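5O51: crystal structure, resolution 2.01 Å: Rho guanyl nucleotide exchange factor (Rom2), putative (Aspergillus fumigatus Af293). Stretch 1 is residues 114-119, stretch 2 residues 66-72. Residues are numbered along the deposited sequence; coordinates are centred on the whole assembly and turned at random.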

# COMPACT_ATOMS: atom_id res chain seq x y z
N ASN A 114 1.12 -0.89 -13.67
CA ASN A 114 1.19 -2.00 -12.74
C ASN A 114 0.90 -1.64 -11.26
O ASN A 114 0.32 -2.44 -10.58
CB ASN A 114 2.57 -2.67 -12.89
CG ASN A 114 2.79 -3.15 -14.33
OD1 ASN A 114 3.54 -2.55 -15.11
ND2 ASN A 114 1.99 -4.15 -14.72
N PHE A 115 1.35 -0.48 -10.77
CA PHE A 115 0.94 0.07 -9.46
C PHE A 115 1.02 1.58 -9.45
O PHE A 115 1.45 2.20 -10.44
CB PHE A 115 1.63 -0.58 -8.22
CG PHE A 115 3.14 -0.45 -8.16
CD1 PHE A 115 3.96 -1.38 -8.79
CD2 PHE A 115 3.74 0.53 -7.39
CE1 PHE A 115 5.34 -1.30 -8.70
CE2 PHE A 115 5.12 0.61 -7.28
CZ PHE A 115 5.93 -0.30 -7.94
N PHE A 116 0.48 2.19 -8.38
CA PHE A 116 0.58 3.61 -8.17
C PHE A 116 0.74 4.02 -6.71
O PHE A 116 0.48 3.24 -5.81
CB PHE A 116 -0.59 4.29 -8.82
CG PHE A 116 -1.89 4.27 -8.02
CD1 PHE A 116 -2.18 5.28 -7.10
CD2 PHE A 116 -2.86 3.30 -8.26
CE1 PHE A 116 -3.39 5.30 -6.42
CE2 PHE A 116 -4.08 3.32 -7.58
CZ PHE A 116 -4.35 4.35 -6.67
N LYS A 117 1.10 5.28 -6.49
CA LYS A 117 1.19 5.87 -5.17
C LYS A 117 0.86 7.38 -5.18
O LYS A 117 1.39 8.16 -5.97
CB LYS A 117 2.58 5.62 -4.64
CG LYS A 117 2.79 6.09 -3.22
CD LYS A 117 2.25 5.09 -2.25
CE LYS A 117 2.17 5.65 -0.84
NZ LYS A 117 3.44 6.30 -0.41
N ALA A 118 -0.04 7.78 -4.29
CA ALA A 118 -0.43 9.18 -4.13
C ALA A 118 0.06 9.64 -2.80
O ALA A 118 -0.38 9.10 -1.77
CB ALA A 118 -1.94 9.33 -4.16
N GLY A 119 0.93 10.65 -2.81
CA GLY A 119 1.37 11.29 -1.57
C GLY A 119 1.69 12.75 -1.73
O GLY A 119 1.81 13.26 -2.84
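Stretch 2 66-72: TQIDTLE

A primary amide can stand in for a neighbouring strand, because its carbonyl and amino groups can meet the N-H and C=O that one residue of an extended strand presents on the same side. The contact between residues 66-72 and 114-119 illustrates the principle. Residues 115-119 and 67-71 are extended, strand 66-71 running nearly parallel to strand 115-119, with 13° between their directions. Their axes approach no closer than 8.0 Å, too far for direct backbone pairing, and a side chain bridges the gap. Gln67, its CB directed toward the other strand, adopts t for both chi1 and chi2, which holds the chain nearly fully extended; chi3 of -37° then sets the amide. Phe116 N donates to Gln67 OE1 at 3.1 Å, and Gln67 NE2 donates to Phe116 O at 2.8 Å, both nearly linear, so one amide satisfies both polar backbone groups of a single residue.

The Phe116 side chain completes the arrangement. With chi1 at 81°, its ring swings nearer to stretch 2, placing Gln67 NE2 over one face, 3.6 Å from Phe116 CD2, while Asp69 CB lies at the ring edge, 3.8 Å from Phe116 CZ. Asp69 OD1 accepts from Thr70 N at 2.8 Å, tying the carboxylate to its own strand. Further along, Leu71, in the m,p conformation, brings CD1 to 4.1 Å from Ala118 CB, a small apolar contact.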

# COMPACT_ATOMS: atom_id res chain seq x y z
N THR A 66 -7.43 -3.80 -8.95
CA THR A 66 -6.33 -4.27 -8.11
C THR A 66 -5.81 -3.24 -7.10
O THR A 66 -5.15 -3.65 -6.18
CB THR A 66 -5.16 -4.76 -8.93
OG1 THR A 66 -4.74 -3.66 -9.74
CG2 THR A 66 -5.56 -5.96 -9.85
N GLN A 67 -6.04 -1.94 -7.31
CA GLN A 67 -5.59 -0.92 -6.35
C GLN A 67 -6.53 0.27 -6.38
O GLN A 67 -7.13 0.63 -7.42
CB GLN A 67 -4.08 -0.62 -6.58
CG GLN A 67 -3.39 0.06 -5.43
CD GLN A 67 -2.08 0.75 -5.77
OE1 GLN A 67 -1.25 0.28 -6.60
NE2 GLN A 67 -1.86 1.90 -5.10
N ILE A 68 -6.76 0.85 -5.21
CA ILE A 68 -7.70 1.93 -5.02
C ILE A 68 -7.22 2.88 -3.90
O ILE A 68 -6.64 2.43 -2.89
CB ILE A 68 -9.11 1.38 -4.73
CG1 ILE A 68 -10.17 2.43 -4.99
CG2 ILE A 68 -9.27 0.79 -3.32
CD1 ILE A 68 -11.56 1.79 -5.13
N ASP A 69 -7.43 4.17 -4.08
CA ASP A 69 -7.05 5.22 -3.12
C ASP A 69 -7.89 6.48 -3.38
O ASP A 69 -8.80 6.47 -4.27
CB ASP A 69 -5.58 5.54 -3.27
CG ASP A 69 -4.91 5.99 -1.93
OD1 ASP A 69 -5.59 6.43 -0.96
OD2 ASP A 69 -3.67 5.91 -1.90
N THR A 70 -7.63 7.52 -2.59
CA THR A 70 -8.30 8.85 -2.70
C THR A 70 -7.29 10.00 -2.67
O THR A 70 -6.22 9.79 -2.18
CB THR A 70 -9.23 9.18 -1.51
OG1 THR A 70 -8.53 8.92 -0.28
CG2 THR A 70 -10.53 8.39 -1.57
N LEU A 71 -7.68 11.17 -3.21
CA LEU A 71 -7.10 12.52 -2.87
C LEU A 71 -8.22 13.31 -2.26
O LEU A 71 -9.01 13.90 -2.98
CB LEU A 71 -6.68 13.28 -4.12
CG LEU A 71 -5.27 13.11 -4.66
CD1 LEU A 71 -5.16 11.69 -5.11
CD2 LEU A 71 -4.97 14.07 -5.83
N GLU A 72 -8.32 13.33 -0.95
CA GLU A 72 -9.55 13.81 -0.30
C GLU A 72 -9.71 15.33 -0.48
O GLU A 72 -10.84 15.86 -0.56
CB GLU A 72 -9.59 13.36 1.18
CG GLU A 72 -10.97 13.37 1.85
CD GLU A 72 -11.64 11.98 2.01
OE1 GLU A 72 -11.85 11.30 1.00
OE2 GLU A 72 -12.01 11.58 3.15